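Penicillin-binding 1 transmembrane protein MrcA (Nitrosomonas europaea ATCC 19718, PDB 3D0F) probably polymerises and cross-links peptidoglycan as a bifunctional glycosyltransferase-transpeptidase, of which this chain is the OB-like domain alone. Local coordinates at residues A[12-17]-A[24-29]; A[42-47]-A[71-76]; A[51-54]-A[58-61]. All coordinates share one frame; numbering follows the deposited sequence. Where two conformers were deposited one is given.

Contact 1: A[12-17]-A[24-29]; sequences KLPKDL and QDIMQD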
ATOM      1  N   LYS A  12     -13.712  14.289  10.002  1.00 17.65           N
ATOM      2  CA  LYS A  12     -14.865  14.331  10.905  1.00 19.07           C
ATOM      3  C   LYS A  12     -15.533  12.953  10.900  1.00 17.92           C
ATOM      4  O   LYS A  12     -16.064  12.515   9.879  1.00 18.25           O
ATOM      5  CB  LYS A  12     -15.841  15.396  10.439  1.00 19.67           C
ATOM      6  CG  LYS A  12     -16.970  15.606  11.412  1.00 23.14           C
ATOM      7  CD  LYS A  12     -17.967  16.568  10.834  1.00 24.83           C
ATOM      8  CE  LYS A  12     -17.547  18.020  10.949  1.00 32.25           C
ATOM      9  NZ  LYS A  12     -18.769  18.888  11.043  1.00 34.79           N
ATOM     10  N   LEU A  13     -15.500  12.240  12.019  1.00 18.72           N
ATOM     11  CA  LEU A  13     -15.965  10.882  12.041  1.00 18.81           C
ATOM     12  C   LEU A  13     -17.503  10.833  12.134  1.00 19.68           C
ATOM     13  O   LEU A  13     -18.129  11.775  12.648  1.00 20.89           O
ATOM     14  CB  LEU A  13     -15.439  10.115  13.247  1.00 20.05           C
ATOM     15  CG  LEU A  13     -13.949   9.853  13.358  1.00 19.19           C
ATOM     16  CD1 LEU A  13     -13.692   9.302  14.778  1.00 24.82           C
ATOM     17  CD2 LEU A  13     -13.480   8.906  12.286  1.00 21.53           C
ATOM     18  N   PRO A  14     -18.065   9.729  11.653  1.00 20.13           N
ATOM     19  CA  PRO A  14     -19.481   9.430  11.991  1.00 21.78           C
ATOM     20  C   PRO A  14     -19.586   8.959  13.461  1.00 22.52           C
ATOM     21  O   PRO A  14     -18.579   8.530  14.033  1.00 23.44           O
ATOM     22  CB  PRO A  14     -19.799   8.266  11.051  1.00 20.85           C
ATOM     23  CG  PRO A  14     -18.476   7.562  10.864  1.00 22.93           C
ATOM     24  CD  PRO A  14     -17.486   8.686  10.800  1.00 19.70           C
ATOM     25  N   LYS A  15     -20.814   8.955  14.034  1.00 25.61           N
ATOM     26  CA  LYS A  15     -21.075   8.318  15.360  1.00 26.86           C
ATOM     27  C   LYS A  15     -20.729   6.839  15.385  1.00 28.24           C
ATOM     28  O   LYS A  15     -20.120   6.332  16.341  1.00 30.07           O
ATOM     29  CB  LYS A  15     -22.563   8.378  15.689  1.00 27.78           C
ATOM     30  CG  LYS A  15     -22.993   9.361  16.735  1.00 29.19           C
ATOM     31  CD  LYS A  15     -24.408   9.103  17.178  1.00 28.24           C
ATOM     32  CE  LYS A  15     -24.537   8.133  18.348  1.00 28.46           C
ATOM     33  NZ  LYS A  15     -25.911   8.273  18.973  1.00 29.49           N
ATOM     34  N   ASP A  16     -21.167   6.124  14.347  1.00 29.01           N
ATOM     35  CA  ASP A  16     -20.955   4.680  14.243  1.00 29.32           C
ATOM     36  C   ASP A  16     -19.599   4.332  13.636  1.00 30.39           C
ATOM     37  O   ASP A  16     -19.354   4.426  12.429  1.00 29.19           O
ATOM     38  CB  ASP A  16     -22.170   4.023  13.524  1.00 29.16           C
ATOM     39  CG  ASP A  16     -22.016   2.513  13.298  1.00 30.92           C
ATOM     40  OD1 ASP A  16     -21.079   1.867  13.833  1.00 34.61           O
ATOM     41  OD2 ASP A  16     -22.871   1.955  12.545  1.00 32.69           O
ATOM     42  N   LEU A  17     -18.695   3.899  14.509  1.00 30.90           N
ATOM     43  CA  LEU A  17     -17.347   3.539  14.122  1.00 30.71           C
ATOM     44  C   LEU A  17     -17.187   2.186  13.435  1.00 30.84           C
ATOM     45  O   LEU A  17     -16.069   1.807  13.074  1.00 31.55           O
ATOM     46  CB  LEU A  17     -16.426   3.619  15.346  1.00 30.89           C
ATOM     47  CG  LEU A  17     -16.458   4.965  16.067  1.00 30.54           C
ATOM     48  CD1 LEU A  17     -15.655   4.844  17.331  1.00 33.63           C
ATOM     49  CD2 LEU A  17     -15.913   6.105  15.198  1.00 35.44           C
ATOM     50  N   GLN A  24     -15.261   5.096   4.792  1.00 17.08           N
ATOM     51  CA  GLN A  24     -14.643   5.193   3.456  0.60 17.52           C
ATOM     52  C   GLN A  24     -14.951   6.540   2.830  1.00 17.89           C
ATOM     53  O   GLN A  24     -14.119   7.167   2.169  1.00 17.69           O
ATOM     54  CB  GLN A  24     -15.193   4.114   2.501  0.60 18.21           C
ATOM     55  CG  GLN A  24     -14.679   2.718   2.763  0.60 18.89           C
ATOM     56  CD  GLN A  24     -13.170   2.511   2.538  0.60 20.48           C
ATOM     57  OE1 GLN A  24     -12.437   3.358   1.963  0.60 23.97           O
ATOM     58  NE2 GLN A  24     -12.705   1.348   2.975  0.60 22.78           N
ATOM     59  N   ASP A  25     -16.173   7.017   3.026  1.00 16.55           N
ATOM     60  CA  ASP A  25     -16.572   8.305   2.430  1.00 17.02           C
ATOM     61  C   ASP A  25     -15.749   9.465   2.963  1.00 16.63           C
ATOM     62  O   ASP A  25     -15.324  10.342   2.182  1.00 16.75           O
ATOM     63  CB  ASP A  25     -18.057   8.586   2.672  1.00 17.24           C
ATOM     64  CG  ASP A  25     -18.969   7.832   1.700  1.00 19.16           C
ATOM     65  OD1 ASP A  25     -18.504   7.124   0.757  1.00 22.10           O
ATOM     66  OD2 ASP A  25     -20.180   7.984   1.911  1.00 23.09           O
ATOM     67  N   ILE A  26     -15.462   9.481   4.272  1.00 15.22           N
ATOM     68  CA  ILE A  26     -14.666  10.640   4.808  1.00 15.44           C
ATOM     69  C   ILE A  26     -13.199  10.554   4.332  1.00 15.80           C
ATOM     70  O   ILE A  26     -12.532  11.585   4.285  1.00 16.91           O
ATOM     71  CB  ILE A  26     -14.708  10.823   6.333  1.00 14.93           C
ATOM     72  CG1 ILE A  26     -14.111   9.605   7.069  1.00 16.08           C
ATOM     73  CG2 ILE A  26     -16.178  11.006   6.789  1.00 16.92           C
ATOM     74  CD1 ILE A  26     -14.015   9.789   8.570  1.00 18.45           C
HETATM   75  N   MSE A  27     -12.745   9.351   3.958  1.00 16.35           N
HETATM   76  CA  MSE A  27     -11.394   9.107   3.466  1.00 16.51           C
HETATM   77  C   MSE A  27     -11.267   9.203   1.949  1.00 16.28           C
HETATM   78  O   MSE A  27     -10.198   8.928   1.408  1.00 16.01           O
HETATM   79  CB  MSE A  27     -10.930   7.716   3.927  1.00 16.46           C
HETATM   80  CG  MSE A  27     -10.843   7.526   5.399  1.00 17.64           C
HETATM   81 SE   MSE A  27      -9.956   5.806   5.808  0.80 26.05          SE
HETATM   82  CE  MSE A  27      -8.110   6.221   5.530  1.00 24.41           C
ATOM     83  N   GLN A  28     -12.343   9.572   1.273  1.00 16.67           N
ATOM     84  CA  GLN A  28     -12.386   9.448  -0.183  1.00 17.43           C
ATOM     85  C   GLN A  28     -11.206  10.074  -0.922  1.00 16.67           C
ATOM     86  O   GLN A  28     -10.813   9.549  -1.960  1.00 17.33           O
ATOM     87  CB  GLN A  28     -13.700   9.976  -0.725  1.00 18.09           C
ATOM     88  CG  GLN A  28     -13.920  11.436  -0.589  1.00 20.57           C
ATOM     89  CD  GLN A  28     -15.297  11.883  -1.081  1.00 24.40           C
ATOM     90  OE1 GLN A  28     -16.029  11.096  -1.707  1.00 30.15           O
ATOM     91  NE2 GLN A  28     -15.667  13.137  -0.771  1.00 29.33           N
ATOM     92  N   ASP A  29     -10.696  11.211  -0.429  1.00 15.34           N
ATOM     93  CA  ASP A  29      -9.646  11.947  -1.151  1.00 15.72           C
ATOM     94  C   ASP A  29      -8.221  11.473  -0.835  1.00 16.03           C
ATOM     95  O   ASP A  29      -7.294  11.856  -1.572  1.00 16.34           O
ATOM     96  CB  ASP A  29      -9.715  13.440  -0.849  1.00 15.05           C
ATOM     97  CG  ASP A  29     -10.958  14.141  -1.474  1.00 18.38           C
ATOM     98  OD1 ASP A  29     -11.559  13.574  -2.427  1.00 21.09           O
ATOM     99  OD2 ASP A  29     -11.279  15.270  -1.013  1.00 21.86           O
TER
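I26, in the last turn of helix 20-26, meets L13 and P14 through apolar contacts that all end on one methyl group. Its CD1 lies 3.9 Å from L13 CD2 and also borders P14 CD, and the L13 and I26 side chains cross obliquely. With a chi1 of 62°, I26 CG1 stands between the backbone N and the carbonyl carbon, and CD1 continues from it in an extended line (chi2 175°) to these two residues. A second kind of contact is with a polar backbone atom. K12 O comes within 3.4 Å of I26 CG2 and also adjoins I26 CD1, so both branches of the isoleucine border one carbonyl. Just before the two segments, L23 of the helix also touches L13 and P14, and L11 touches I26. L13 additionally packs on P86 of the second subunit. The contact joins the loop after strand 9-10 to the end of helix 20-26 at the surface of this OB-like region, its centre about 23 Å from that of the chain. No hydrogen bond joins 12-17 to 24-29, which bury just 125 Å². The loop is therefore seated against the helix by van der Waals contact at one isoleucine, without directional polar bonds.

Contact 2: A[42-47]-A[71-76]; sequences LSATPG and RFLSND
T45 OG1 accepts two backbone N-H groups, that of G47 at 3.2 Å (N-H...O angle 136°) and, weakly, that of A48. The first of these bonds defines an ST turn, which bends the chain through P46 between strands 37-45 and 48-53. The neighbouring T45 O looks onto the other segment, where L73 CD2 approaches it to 3.8 Å. That same methyl lies 4.2 Å from A44 CB, and L73 continues onto V49. Having CG anti to its carbonyl carbon (chi1 -64°), L73 directs its branched end at A44 and T45, while its own carbonyl faces P46: CG of the proline ring comes to 3.5 Å from L73 O. No hydrogen bond crosses between the segments. Within 71-76, the loop that carries L73, S74 OG is gripped twice, donating to R71 O at 3.1 Å from well above the carbonyl plane and weakly accepting D76 N. R71 NH1 and D76 OD2, 3.2 Å apart, form a salt bridge whose hydrogen bond is weak. Such a joint, in which the long connection from strand 58-61 to strand 88-94 folds back over a turn between antiparallel strands, fits the OB-like domain assigned to this chain.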
ATOM      1  N   LEU A  42       9.031 -10.741 -13.904  1.00 14.89           N
ATOM      2  CA  LEU A  42      10.106 -11.703 -14.171  1.00 15.30           C
ATOM      3  C   LEU A  42       9.791 -12.635 -15.347  1.00 16.16           C
ATOM      4  O   LEU A  42      10.688 -13.038 -16.070  1.00 17.32           O
ATOM      5  CB  LEU A  42      10.371 -12.557 -12.916  1.00 16.91           C
ATOM      6  CG  LEU A  42      10.666 -11.720 -11.669  1.00 17.60           C
ATOM      7  CD1 LEU A  42      10.953 -12.653 -10.483  1.00 21.11           C
ATOM      8  CD2 LEU A  42      11.780 -10.682 -11.851  1.00 20.56           C
ATOM      9  N   SER A  43       8.539 -13.067 -15.479  1.00 16.45           N
ATOM     10  CA  SER A  43       8.103 -13.877 -16.550  1.00 16.91           C
ATOM     11  C   SER A  43       6.653 -13.574 -16.853  1.00 16.85           C
ATOM     12  O   SER A  43       5.917 -13.186 -15.961  1.00 15.68           O
ATOM     13  CB  SER A  43       8.288 -15.336 -16.198  1.00 18.60           C
ATOM     14  OG  SER A  43       7.345 -15.760 -15.259  1.00 19.69           O
ATOM     15  N   ALA A  44       6.242 -13.796 -18.103  1.00 16.13           N
ATOM     16  CA  ALA A  44       4.854 -13.524 -18.502  1.00 16.24           C
ATOM     17  C   ALA A  44       4.401 -14.388 -19.628  1.00 17.06           C
ATOM     18  O   ALA A  44       5.097 -14.559 -20.632  1.00 17.44           O
ATOM     19  CB  ALA A  44       4.669 -12.089 -18.888  1.00 16.02           C
ATOM     20  N   THR A  45       3.249 -14.987 -19.419  1.00 17.62           N
ATOM     21  CA  THR A  45       2.474 -15.723 -20.435  1.00 18.26           C
ATOM     22  C   THR A  45       0.998 -15.322 -20.286  1.00 18.56           C
ATOM     23  O   THR A  45       0.612 -14.731 -19.272  1.00 16.63           O
ATOM     24  CB  THR A  45       2.600 -17.240 -20.244  1.00 18.38           C
ATOM     25  OG1 THR A  45       1.852 -17.636 -19.087  1.00 21.26           O
ATOM     26  CG2 THR A  45       4.085 -17.679 -20.100  1.00 21.04           C
ATOM     27  N   PRO A  46       0.125 -15.728 -21.227  1.00 18.87           N
ATOM     28  CA  PRO A  46      -1.287 -15.406 -21.024  1.00 18.55           C
ATOM     29  C   PRO A  46      -1.906 -16.068 -19.775  1.00 18.56           C
ATOM     30  O   PRO A  46      -2.983 -15.628 -19.295  1.00 20.67           O
ATOM     31  CB  PRO A  46      -1.946 -15.952 -22.309  1.00 19.88           C
ATOM     32  CG  PRO A  46      -0.900 -15.922 -23.290  1.00 19.28           C
ATOM     33  CD  PRO A  46       0.346 -16.344 -22.545  1.00 20.45           C
ATOM     34  N   GLY A  47      -1.266 -17.119 -19.284  1.00 16.96           N
ATOM     35  CA  GLY A  47      -1.767 -17.870 -18.116  1.00 17.33           C
ATOM     36  C   GLY A  47      -1.140 -17.504 -16.785  1.00 16.12           C
ATOM     37  O   GLY A  47      -1.683 -17.858 -15.763  1.00 16.70           O
ATOM     38  N   ARG A  71      -4.990  -7.544 -22.793  1.00 23.67           N
ATOM     39  CA  ARG A  71      -4.517  -7.104 -24.106  1.00 25.02           C
ATOM     40  C   ARG A  71      -3.015  -7.009 -24.113  1.00 22.30           C
ATOM     41  O   ARG A  71      -2.389  -7.150 -25.142  1.00 22.56           O
ATOM     42  CB  ARG A  71      -5.150  -5.787 -24.435  1.00 24.82           C
ATOM     43  CG  ARG A  71      -6.657  -5.975 -24.605  1.00 30.85           C
ATOM     44  CD  ARG A  71      -7.442  -4.696 -24.692  1.00 31.45           C
ATOM     45  NE  ARG A  71      -6.747  -3.577 -25.321  1.00 37.79           N
ATOM     46  CZ  ARG A  71      -6.404  -3.501 -26.602  1.00 38.95           C
ATOM     47  NH1 ARG A  71      -6.635  -4.508 -27.444  1.00 41.74           N
ATOM     48  NH2 ARG A  71      -5.812  -2.394 -27.044  1.00 39.77           N
ATOM     49  N   PHE A  72      -2.463  -6.776 -22.929  1.00 19.79           N
ATOM     50  CA  PHE A  72      -1.015  -6.728 -22.756  1.00 19.43           C
ATOM     51  C   PHE A  72      -0.339  -8.061 -22.521  1.00 19.65           C
ATOM     52  O   PHE A  72       0.867  -8.101 -22.338  1.00 19.12           O
ATOM     53  CB  PHE A  72      -0.698  -5.709 -21.660  1.00 18.19           C
ATOM     54  CG  PHE A  72      -1.060  -4.315 -22.074  1.00 18.08           C
ATOM     55  CD1 PHE A  72      -2.366  -3.852 -21.982  1.00 20.24           C
ATOM     56  CD2 PHE A  72      -0.101  -3.491 -22.643  1.00 18.30           C
ATOM     57  CE1 PHE A  72      -2.678  -2.570 -22.432  1.00 18.89           C
ATOM     58  CE2 PHE A  72      -0.421  -2.212 -23.090  1.00 20.19           C
ATOM     59  CZ  PHE A  72      -1.700  -1.771 -22.976  1.00 19.83           C
ATOM     60  N   LEU A  73      -1.107  -9.157 -22.589  1.00 20.27           N
ATOM     61  CA  LEU A  73      -0.573 -10.515 -22.478  1.00 22.90           C
ATOM     62  C   LEU A  73      -0.921 -11.391 -23.681  1.00 25.29           C
ATOM     63  O   LEU A  73      -0.438 -12.518 -23.782  1.00 26.73           O
ATOM     64  CB  LEU A  73      -1.153 -11.181 -21.211  1.00 23.31           C
ATOM     65  CG  LEU A  73      -0.730 -10.511 -19.904  1.00 21.31           C
ATOM     66  CD1 LEU A  73      -1.750 -10.883 -18.798  1.00 24.18           C
ATOM     67  CD2 LEU A  73       0.670 -10.950 -19.584  1.00 20.23           C
ATOM     68  N   SER A  74      -1.701 -10.841 -24.612  1.00 26.45           N
ATOM     69  CA  SER A  74      -2.305 -11.603 -25.716  1.00 27.55           C
ATOM     70  C   SER A  74      -1.480 -11.646 -26.991  1.00 28.74           C
ATOM     71  O   SER A  74      -1.875 -12.361 -27.949  1.00 29.80           O
ATOM     72  CB  SER A  74      -3.601 -10.924 -26.115  1.00 28.48           C
ATOM     73  OG  SER A  74      -3.300  -9.647 -26.707  1.00 29.58           O
ATOM     74  N   ASN A  75      -0.384 -10.882 -27.051  1.00 27.09           N
ATOM     75  CA  ASN A  75       0.401 -10.732 -28.299  0.50 27.05           C
ATOM     76  C   ASN A  75      -0.407 -10.062 -29.409  1.00 26.48           C
ATOM     77  O   ASN A  75      -0.202 -10.310 -30.582  1.00 25.99           O
ATOM     78  CB  ASN A  75       0.993 -12.067 -28.818  0.50 27.83           C
ATOM     79  CG  ASN A  75       2.362 -12.400 -28.214  0.50 28.59           C
ATOM     80  OD1 ASN A  75       3.188 -11.514 -27.892  0.50 32.27           O
ATOM     81  ND2 ASN A  75       2.617 -13.694 -28.070  0.50 29.54           N
ATOM     82  N   ASP A  76      -1.308  -9.159 -29.035  1.00 25.43           N
ATOM     83  CA  ASP A  76      -2.063  -8.323 -30.004  1.00 24.74           C
ATOM     84  C   ASP A  76      -1.018  -7.481 -30.755  1.00 23.75           C
ATOM     85  O   ASP A  76      -0.236  -6.783 -30.112  1.00 20.54           O
ATOM     86  CB  ASP A  76      -3.018  -7.409 -29.230  1.00 25.17           C
ATOM     87  CG  ASP A  76      -3.713  -6.350 -30.093  1.00 26.12           C
ATOM     88  OD1 ASP A  76      -3.560  -6.293 -31.328  1.00 30.99           O
ATOM     89  OD2 ASP A  76      -4.429  -5.534 -29.479  1.00 35.81           O
TER

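Contact 3: A[51-54]-A[58-61]; sequences AFRK and TIRI
A51 pairs with I59 through both of its backbone polar groups. Its N donates to I59 O at 2.9 Å (N-H...O angle 162°). A51 O receives I59 N at 2.8 Å, almost in line with the carbonyl bond, making an antiparallel hydrogen-bonded pair. A51 O also takes a CA-H...O contact from T58 CA at 3.3 Å. On their shared face, A51 CB lies 4.3 Å from I59 CG1. A51 also packs on A39 of the adjacent strand 37-45 and on I90 of strand 88-94, and I59 on V92 of strand 88-94. The two strands form the hairpin 48-53/58-61 at one border of the five-stranded antiparallel sheet of an OB-like domain, strongly twisted, their short segments 135° apart in direction. F52 comes next, in a non-hydrogen-bonded pair with T58. Its ring, set with CG anti to the backbone N (chi1 -177°), has T58 OG1 near its plane, 3.7 Å from the edge atom CD1, and packs on V40 and on L23 of the second subunit. R53 then runs an extended chain across I59: R53 NE is 3.8 Å from I59 CG2, at the guanidinium edge. R53 NH2 goes on to a salt bridge with E57, and W100 packs against both R53 and I59.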
ATOM      1  N   ALA A  51       6.049 -11.812 -10.713  1.00 15.79           N
ATOM      2  CA  ALA A  51       6.561 -10.475 -10.481  1.00 16.62           C
ATOM      3  C   ALA A  51       7.199 -10.357  -9.095  1.00 16.84           C
ATOM      4  O   ALA A  51       6.754 -11.026  -8.150  1.00 19.46           O
ATOM      5  CB  ALA A  51       5.451  -9.421 -10.689  1.00 17.11           C
ATOM      6  N   PHE A  52       8.234  -9.540  -8.978  1.00 16.37           N
ATOM      7  CA  PHE A  52       8.952  -9.301  -7.732  1.00 17.59           C
ATOM      8  C   PHE A  52       8.483  -7.980  -7.126  1.00 18.32           C
ATOM      9  O   PHE A  52       8.445  -6.968  -7.807  1.00 17.79           O
ATOM     10  CB  PHE A  52      10.462  -9.216  -8.023  1.00 17.85           C
ATOM     11  CG  PHE A  52      11.322  -9.043  -6.801  1.00 18.30           C
ATOM     12  CD1 PHE A  52      11.807 -10.153  -6.141  1.00 21.76           C
ATOM     13  CD2 PHE A  52      11.719  -7.792  -6.384  1.00 20.75           C
ATOM     14  CE1 PHE A  52      12.634 -10.024  -5.005  1.00 20.36           C
ATOM     15  CE2 PHE A  52      12.526  -7.640  -5.227  1.00 19.72           C
ATOM     16  CZ  PHE A  52      12.984  -8.769  -4.570  1.00 22.60           C
ATOM     17  N   ARG A  53       8.063  -7.990  -5.869  1.00 19.08           N
ATOM     18  CA  ARG A  53       7.608  -6.740  -5.228  1.00 20.23           C
ATOM     19  C   ARG A  53       8.650  -6.224  -4.209  1.00 21.07           C
ATOM     20  O   ARG A  53       9.553  -6.933  -3.854  1.00 20.64           O
ATOM     21  CB  ARG A  53       6.214  -6.892  -4.597  1.00 22.94           C
ATOM     22  CG  ARG A  53       6.031  -7.982  -3.656  1.00 23.31           C
ATOM     23  CD  ARG A  53       4.534  -8.093  -3.370  1.00 22.13           C
ATOM     24  NE  ARG A  53       4.200  -8.954  -2.298  1.00 24.32           N
ATOM     25  CZ  ARG A  53       3.872  -8.546  -1.063  1.00 23.15           C
ATOM     26  NH1 ARG A  53       3.903  -7.265  -0.728  1.00 26.13           N
ATOM     27  NH2 ARG A  53       3.539  -9.428  -0.149  1.00 24.48           N
ATOM     28  N   LYS A  54       8.475  -4.999  -3.743  1.00 21.95           N
ATOM     29  CA  LYS A  54       9.467  -4.355  -2.870  1.00 22.96           C
ATOM     30  C   LYS A  54       9.760  -5.103  -1.602  1.00 23.88           C
ATOM     31  O   LYS A  54      10.881  -5.009  -1.088  1.00 27.15           O
ATOM     32  CB  LYS A  54       8.971  -2.961  -2.491  1.00 24.30           C
ATOM     33  CG  LYS A  54       9.035  -1.959  -3.610  1.00 26.87           C
ATOM     34  CD  LYS A  54      10.463  -1.457  -3.836  1.00 29.44           C
ATOM     35  CE  LYS A  54      10.972  -0.457  -2.787  1.00 30.13           C
ATOM     36  NZ  LYS A  54      12.244   0.282  -3.243  1.00 28.19           N
ATOM     37  N   THR A  58       8.195 -12.881  -4.452  1.00 21.52           N
ATOM     38  CA  THR A  58       7.841 -13.098  -5.854  1.00 21.28           C
ATOM     39  C   THR A  58       6.415 -13.633  -5.808  1.00 21.26           C
ATOM     40  O   THR A  58       6.090 -14.588  -5.087  1.00 24.07           O
ATOM     41  CB  THR A  58       8.792 -14.027  -6.587  1.00 22.75           C
ATOM     42  OG1 THR A  58      10.119 -13.455  -6.620  1.00 23.47           O
ATOM     43  CG2 THR A  58       8.312 -14.256  -8.034  1.00 23.69           C
ATOM     44  N   ILE A  59       5.555 -12.946  -6.518  1.00 18.81           N
ATOM     45  CA  ILE A  59       4.130 -13.317  -6.603  1.00 17.71           C
ATOM     46  C   ILE A  59       3.827 -13.875  -7.997  1.00 16.62           C
ATOM     47  O   ILE A  59       4.549 -13.604  -8.944  1.00 15.72           O
ATOM     48  CB  ILE A  59       3.175 -12.113  -6.312  1.00 16.48           C
ATOM     49  CG1 ILE A  59       3.412 -10.926  -7.259  1.00 18.49           C
ATOM     50  CG2 ILE A  59       3.330 -11.636  -4.836  1.00 20.69           C
ATOM     51  CD1 ILE A  59       2.395  -9.775  -7.128  1.00 18.71           C
ATOM     52  N   ARG A  60       2.775 -14.688  -8.053  1.00 17.01           N
ATOM     53  CA  ARG A  60       2.290 -15.262  -9.295  1.00 16.90           C
ATOM     54  C   ARG A  60       0.838 -14.830  -9.502  1.00 18.52           C
ATOM     55  O   ARG A  60      -0.026 -15.155  -8.657  1.00 18.30           O
ATOM     56  CB  ARG A  60       2.406 -16.794  -9.259  1.00 18.21           C
ATOM     57  CG  ARG A  60       2.340 -17.470 -10.596  1.00 22.16           C
ATOM     58  CD  ARG A  60       2.857 -18.949 -10.449  1.00 22.79           C
ATOM     59  NE  ARG A  60       2.980 -19.622 -11.716  1.00 30.28           N
ATOM     60  CZ  ARG A  60       2.024 -20.320 -12.305  1.00 29.98           C
ATOM     61  NH1 ARG A  60       0.805 -20.463 -11.752  1.00 33.28           N
ATOM     62  NH2 ARG A  60       2.282 -20.875 -13.482  1.00 32.68           N
ATOM     63  N   ILE A  61       0.563 -14.177 -10.628  1.00 15.91           N
ATOM     64  CA  ILE A  61      -0.780 -13.633 -10.964  1.00 15.94           C
ATOM     65  C   ILE A  61      -1.331 -14.514 -12.073  1.00 16.27           C
ATOM     66  O   ILE A  61      -0.655 -14.728 -13.079  1.00 14.90           O
ATOM     67  CB  ILE A  61      -0.735 -12.161 -11.392  1.00 16.25           C
ATOM     68  CG1 ILE A  61      -0.028 -11.339 -10.290  1.00 20.10           C
ATOM     69  CG2 ILE A  61      -2.164 -11.588 -11.661  1.00 16.57           C
ATOM     70  CD1 ILE A  61       0.884 -10.243 -10.829  1.00 23.93           C
TER

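Overall arrangement
Contacts 2 and 3 belong to one sheet, their centres 15 Å apart, and they touch where L42 CD1 lies 3.9 Å from T58 CG2. In sequence, the hairpin of contact 3 falls between the two segments of contact 2. Contact 1 precedes both and stands far off on the opposite side of the chain's centre: its centre is 40 Å from that of contact 2 and 33 Å from that of contact 3, with nearest atoms about 25 and 19 Å apart. Across the dimer, however, the region of contact 1 in one copy meets the sheet of the other. K54 hydrogen-bonds to Q24 and M27 of the second subunit, and L42 and F52 both pack on L23 of its helix.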